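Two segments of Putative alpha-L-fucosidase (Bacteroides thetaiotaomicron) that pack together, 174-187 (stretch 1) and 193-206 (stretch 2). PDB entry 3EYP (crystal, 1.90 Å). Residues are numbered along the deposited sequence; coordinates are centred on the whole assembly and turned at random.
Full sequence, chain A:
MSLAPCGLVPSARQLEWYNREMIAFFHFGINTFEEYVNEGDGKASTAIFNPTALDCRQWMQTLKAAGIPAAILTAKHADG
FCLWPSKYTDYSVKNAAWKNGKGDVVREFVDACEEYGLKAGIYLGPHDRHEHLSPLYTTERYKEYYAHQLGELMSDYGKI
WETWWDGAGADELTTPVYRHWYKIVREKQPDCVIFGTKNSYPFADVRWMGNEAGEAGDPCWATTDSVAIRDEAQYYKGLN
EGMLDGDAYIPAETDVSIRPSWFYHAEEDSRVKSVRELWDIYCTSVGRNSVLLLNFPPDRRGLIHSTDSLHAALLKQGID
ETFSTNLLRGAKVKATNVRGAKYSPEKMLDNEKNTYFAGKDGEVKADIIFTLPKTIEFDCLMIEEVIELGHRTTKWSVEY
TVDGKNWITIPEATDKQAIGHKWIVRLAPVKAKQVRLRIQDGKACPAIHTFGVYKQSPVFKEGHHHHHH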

# COMPACT_ATOMS: atom_id res chain seq x y z
N THR A 174 -9.22 -17.26 16.63
CA THR A 174 -10.62 -17.24 16.19
C THR A 174 -11.15 -15.87 16.03
O THR A 174 -10.63 -14.91 16.57
CB THR A 174 -11.54 -17.93 17.21
OG1 THR A 174 -11.48 -17.22 18.45
CG2 THR A 174 -11.14 -19.35 17.44
N THR A 175 -12.31 -15.78 15.38
CA THR A 175 -12.87 -14.46 15.08
C THR A 175 -13.14 -13.67 16.35
O THR A 175 -12.83 -12.48 16.43
CB THR A 175 -14.11 -14.53 14.12
OG1 THR A 175 -13.65 -15.11 12.94
CG2 THR A 175 -14.63 -13.18 13.69
N PRO A 176 -13.71 -14.32 17.38
CA PRO A 176 -14.02 -13.57 18.61
C PRO A 176 -12.79 -13.02 19.36
O PRO A 176 -12.88 -12.02 20.03
CB PRO A 176 -14.75 -14.61 19.47
CG PRO A 176 -15.43 -15.53 18.44
CD PRO A 176 -14.34 -15.65 17.37
N VAL A 177 -11.67 -13.69 19.21
CA VAL A 177 -10.36 -13.18 19.69
C VAL A 177 -9.98 -11.85 19.01
O VAL A 177 -9.71 -10.84 19.66
CB VAL A 177 -9.23 -14.20 19.43
CG1 VAL A 177 -7.81 -13.57 19.64
CG2 VAL A 177 -9.40 -15.44 20.31
N TYR A 178 -10.00 -11.86 17.70
CA TYR A 178 -9.72 -10.65 16.93
C TYR A 178 -10.74 -9.54 17.26
O TYR A 178 -10.41 -8.33 17.22
CB TYR A 178 -9.68 -10.92 15.41
CG TYR A 178 -8.50 -11.66 14.90
CD1 TYR A 178 -7.31 -11.01 14.61
CD2 TYR A 178 -8.60 -13.04 14.60
CE1 TYR A 178 -6.21 -11.71 14.05
CE2 TYR A 178 -7.52 -13.73 14.14
CZ TYR A 178 -6.32 -13.08 13.85
OH TYR A 178 -5.28 -13.80 13.32
N ARG A 179 -11.97 -9.93 17.61
CA ARG A 179 -13.00 -8.92 17.98
C ARG A 179 -12.55 -8.10 19.18
O ARG A 179 -12.61 -6.86 19.20
CB ARG A 179 -14.35 -9.53 18.31
CG ARG A 179 -15.49 -8.49 18.43
CD ARG A 179 -16.85 -9.18 18.67
NE ARG A 179 -16.94 -9.92 19.93
CZ ARG A 179 -17.10 -11.24 20.10
NH1 ARG A 179 -17.21 -11.75 21.37
NH2 ARG A 179 -17.23 -12.04 19.08
N HIS A 180 -12.18 -8.85 20.20
CA HIS A 180 -11.66 -8.29 21.44
C HIS A 180 -10.56 -7.27 21.12
O HIS A 180 -10.57 -6.14 21.62
CB HIS A 180 -11.16 -9.43 22.37
CG HIS A 180 -10.80 -8.99 23.75
ND1 HIS A 180 -11.68 -8.34 24.59
CD2 HIS A 180 -9.65 -9.15 24.45
CE1 HIS A 180 -11.08 -8.09 25.74
NE2 HIS A 180 -9.85 -8.58 25.69
N TRP A 181 -9.68 -7.66 20.22
CA TRP A 181 -8.58 -6.76 19.79
C TRP A 181 -9.02 -5.55 18.97
O TRP A 181 -8.60 -4.41 19.19
CB TRP A 181 -7.51 -7.52 19.06
CG TRP A 181 -6.90 -8.64 19.84
CD1 TRP A 181 -6.94 -8.84 21.18
CD2 TRP A 181 -6.17 -9.74 19.28
NE1 TRP A 181 -6.25 -10.01 21.51
CE2 TRP A 181 -5.79 -10.58 20.35
CE3 TRP A 181 -5.83 -10.10 17.99
CZ2 TRP A 181 -5.04 -11.73 20.16
CZ3 TRP A 181 -5.04 -11.27 17.81
CH2 TRP A 181 -4.69 -12.07 18.88
N TYR A 182 -9.89 -5.82 18.04
CA TYR A 182 -10.46 -4.77 17.17
C TYR A 182 -11.15 -3.64 17.96
O TYR A 182 -10.97 -2.47 17.66
CB TYR A 182 -11.47 -5.42 16.23
CG TYR A 182 -12.43 -4.49 15.61
CD1 TYR A 182 -12.05 -3.70 14.53
CD2 TYR A 182 -13.76 -4.43 16.04
CE1 TYR A 182 -12.94 -2.89 13.91
CE2 TYR A 182 -14.65 -3.63 15.44
CZ TYR A 182 -14.25 -2.85 14.37
OH TYR A 182 -15.16 -2.01 13.75
N LYS A 183 -11.86 -4.02 19.01
CA LYS A 183 -12.58 -3.05 19.85
C LYS A 183 -11.60 -2.09 20.51
O LYS A 183 -11.84 -0.87 20.65
CB LYS A 183 -13.44 -3.77 20.93
CG LYS A 183 -14.70 -4.43 20.33
CD LYS A 183 -15.63 -5.08 21.39
CE LYS A 183 -15.87 -4.20 22.62
NZ LYS A 183 -17.29 -3.61 22.78
N ILE A 184 -10.44 -2.62 20.87
CA ILE A 184 -9.39 -1.79 21.46
C ILE A 184 -8.87 -0.81 20.46
O ILE A 184 -8.80 0.39 20.73
CB ILE A 184 -8.23 -2.61 22.07
CG1 ILE A 184 -8.77 -3.37 23.28
CG2 ILE A 184 -7.03 -1.71 22.37
CD1 ILE A 184 -8.15 -4.71 23.54
N VAL A 185 -8.47 -1.32 19.32
CA VAL A 185 -7.96 -0.45 18.24
C VAL A 185 -8.93 0.69 17.89
O VAL A 185 -8.59 1.91 17.86
CB VAL A 185 -7.49 -1.27 16.98
CG1 VAL A 185 -7.04 -0.34 15.84
CG2 VAL A 185 -6.29 -2.27 17.32
N ARG A 186 -10.17 0.28 17.70
CA ARG A 186 -11.20 1.17 17.13
C ARG A 186 -11.52 2.27 18.17
O ARG A 186 -11.69 3.44 17.85
CB ARG A 186 -12.42 0.35 16.76
CG ARG A 186 -13.28 0.89 15.66
CD ARG A 186 -12.73 0.61 14.25
NE ARG A 186 -11.61 1.48 14.09
CZ ARG A 186 -10.59 1.29 13.27
NH1 ARG A 186 -10.57 0.27 12.40
NH2 ARG A 186 -9.64 2.17 13.30
N GLU A 187 -11.58 1.87 19.43
CA GLU A 187 -11.88 2.82 20.50
C GLU A 187 -10.75 3.82 20.74
O GLU A 187 -10.95 5.04 20.82
CB GLU A 187 -12.24 2.09 21.80
CG GLU A 187 -12.19 3.04 23.00
CD GLU A 187 -12.60 2.37 24.28
OE1 GLU A 187 -11.72 2.12 25.13
OE2 GLU A 187 -13.82 2.11 24.44
N VAL A 193 -6.22 2.23 10.49
CA VAL A 193 -6.54 1.25 9.43
C VAL A 193 -5.99 -0.09 9.86
O VAL A 193 -4.84 -0.23 10.28
CB VAL A 193 -5.84 1.63 8.10
CG1 VAL A 193 -5.95 0.54 7.11
CG2 VAL A 193 -6.36 2.92 7.51
N ILE A 194 -6.85 -1.09 9.77
CA ILE A 194 -6.47 -2.46 10.08
C ILE A 194 -6.21 -3.34 8.85
O ILE A 194 -7.10 -3.52 8.01
CB ILE A 194 -7.49 -3.12 10.96
CG1 ILE A 194 -7.59 -2.39 12.31
CG2 ILE A 194 -7.16 -4.62 11.13
CD1 ILE A 194 -8.83 -2.87 13.14
N PHE A 195 -4.97 -3.81 8.74
CA PHE A 195 -4.59 -4.85 7.73
C PHE A 195 -4.94 -6.15 8.41
O PHE A 195 -4.32 -6.52 9.41
CB PHE A 195 -3.11 -4.81 7.34
CG PHE A 195 -2.70 -5.91 6.42
CD1 PHE A 195 -2.68 -5.72 5.02
CD2 PHE A 195 -2.29 -7.13 6.92
CE1 PHE A 195 -2.29 -6.75 4.15
CE2 PHE A 195 -1.87 -8.18 6.04
CZ PHE A 195 -1.88 -7.98 4.67
N GLY A 196 -5.95 -6.83 7.87
CA GLY A 196 -6.48 -8.05 8.50
C GLY A 196 -6.45 -9.25 7.58
O GLY A 196 -6.64 -9.16 6.37
N THR A 197 -6.13 -10.37 8.18
CA THR A 197 -6.00 -11.63 7.48
C THR A 197 -6.80 -12.68 8.22
O THR A 197 -7.10 -12.58 9.41
CB THR A 197 -4.55 -12.07 7.46
OG1 THR A 197 -4.03 -11.98 8.81
CG2 THR A 197 -3.73 -11.19 6.47
N LYS A 198 -7.15 -13.70 7.46
CA LYS A 198 -7.77 -14.90 8.01
C LYS A 198 -8.97 -14.58 8.88
O LYS A 198 -9.95 -13.92 8.42
CB LYS A 198 -6.69 -15.77 8.66
CG LYS A 198 -5.86 -16.51 7.64
CD LYS A 198 -4.60 -17.20 8.23
CE LYS A 198 -3.68 -17.73 7.19
NZ LYS A 198 -2.51 -18.35 7.86
N ASN A 199 -8.95 -15.01 10.14
CA ASN A 199 -10.17 -14.91 10.95
C ASN A 199 -10.54 -13.52 11.43
O ASN A 199 -11.57 -13.33 12.03
CB ASN A 199 -10.21 -15.93 12.09
CG ASN A 199 -10.19 -17.36 11.55
OD1 ASN A 199 -10.87 -17.66 10.55
ND2 ASN A 199 -9.40 -18.23 12.18
N SER A 200 -9.70 -12.55 11.08
CA SER A 200 -9.98 -11.11 11.38
C SER A 200 -10.80 -10.43 10.31
O SER A 200 -11.01 -9.22 10.37
CB SER A 200 -8.69 -10.31 11.53
OG SER A 200 -7.96 -10.22 10.29
N TYR A 201 -11.19 -11.23 9.32
CA TYR A 201 -11.84 -10.71 8.08
C TYR A 201 -12.97 -9.70 8.27
O TYR A 201 -13.07 -8.77 7.50
CB TYR A 201 -12.27 -11.85 7.12
CG TYR A 201 -13.38 -12.68 7.68
CD1 TYR A 201 -14.71 -12.35 7.42
CD2 TYR A 201 -13.13 -13.71 8.55
CE1 TYR A 201 -15.72 -13.07 7.95
CE2 TYR A 201 -14.17 -14.46 9.10
CZ TYR A 201 -15.46 -14.14 8.78
OH TYR A 201 -16.50 -14.87 9.33
N PRO A 202 -13.76 -9.80 9.35
CA PRO A 202 -14.82 -8.81 9.48
C PRO A 202 -14.36 -7.46 9.97
O PRO A 202 -15.15 -6.52 10.00
CB PRO A 202 -15.75 -9.40 10.54
CG PRO A 202 -15.13 -10.58 11.06
CD PRO A 202 -13.91 -10.93 10.28
N PHE A 203 -13.10 -7.40 10.38
CA PHE A 203 -12.56 -6.21 10.98
C PHE A 203 -11.55 -5.49 10.09
O PHE A 203 -11.08 -4.39 10.38
CB PHE A 203 -11.95 -6.57 12.33
CG PHE A 203 -12.84 -7.42 13.16
CD1 PHE A 203 -14.07 -6.93 13.58
CD2 PHE A 203 -12.46 -8.70 13.55
CE1 PHE A 203 -14.89 -7.70 14.40
CE2 PHE A 203 -13.31 -9.49 14.33
CZ PHE A 203 -14.51 -8.99 14.74
N ALA A 204 -11.18 -6.15 9.02
CA ALA A 204 -10.15 -5.63 8.13
C ALA A 204 -10.66 -4.41 7.39
O ALA A 204 -11.80 -4.38 6.90
CB ALA A 204 -9.78 -6.74 7.10
N ASP A 205 -9.79 -3.42 7.29
CA ASP A 205 -9.98 -2.24 6.45
C ASP A 205 -9.36 -2.49 5.08
O ASP A 205 -9.87 -2.05 4.04
CB ASP A 205 -9.38 -1.00 7.08
CG ASP A 205 -10.13 -0.58 8.31
OD1 ASP A 205 -11.36 -0.43 8.27
OD2 ASP A 205 -9.47 -0.38 9.31
N VAL A 206 -8.24 -3.18 5.13
CA VAL A 206 -7.48 -3.56 3.92
C VAL A 206 -7.07 -5.01 3.98
O VAL A 206 -6.92 -5.60 5.08
CB VAL A 206 -6.30 -2.60 3.67
CG1 VAL A 206 -6.82 -1.12 3.65
CG2 VAL A 206 -5.16 -2.76 4.74
O HOH W 1 -6.68 -16.15 11.94
O HOH W 2 -3.63 -12.57 11.66
O HOH W 3 -11.73 -1.67 10.80

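Two direct polar contacts pin the helix of stretch 1 to stretch 2, one near each end of the interface. At the start of the helix, the hydroxyl OG1 of Thr 175 donates a hydrogen bond to the backbone O of Asn 199 at 2.9 Å. Threonine suits this place because its other branch is apolar: CG2 of Thr 175 lies 3.7 Å from CG of Pro 202. Near the far end, NH1 of Arg 186 forms a salt bridge with OD2 of Asp 205 at 3.3 Å. The hydrogen bond within it is weak, its angle being only 135°, but OD2 of Asp 205 also accepts a much straighter bond, 168°, from N of Ile 194 at 2.8 Å. The carboxylate thus ties its own stretch together while meeting the helix. The long arginine side chain spans the gap: its CA-to-CB bond points sideways, but with chi2 near 80° and chi3 near -73° its end comes nearer. Water 3 accepts a weak bond from NH1 of Arg 186 and donates to O of Phe 203, both at 2.8 Å.

Between these anchors, aromatic side chains fill much of the interface, which buries 629 Å², both sides summed. Phe 203, with the largest covered area, offers a flat, apolar ring that forms an offset stack with Tyr 182, centroids 4.7 Å apart and planes at 27°. At the edge of the Tyr 182 ring, its CD1 meets CD1 of Ile 194 at 3.6 Å, and CD1 of Ile 194 lies 4.1 Å from CG1 of Val 185; both aliphatic side chains are buried and have no polar group to satisfy.

Tyr 178 combines both kinds of contact. Ser 200 places CB over one ring face, 3.4 Å from CD1 of Tyr 178, while its OG donates to O of Thr 197. The buried tyrosine's OH bonds to waters 1 and 2, which lead to N of Asn 199 and OG1 of Thr 197.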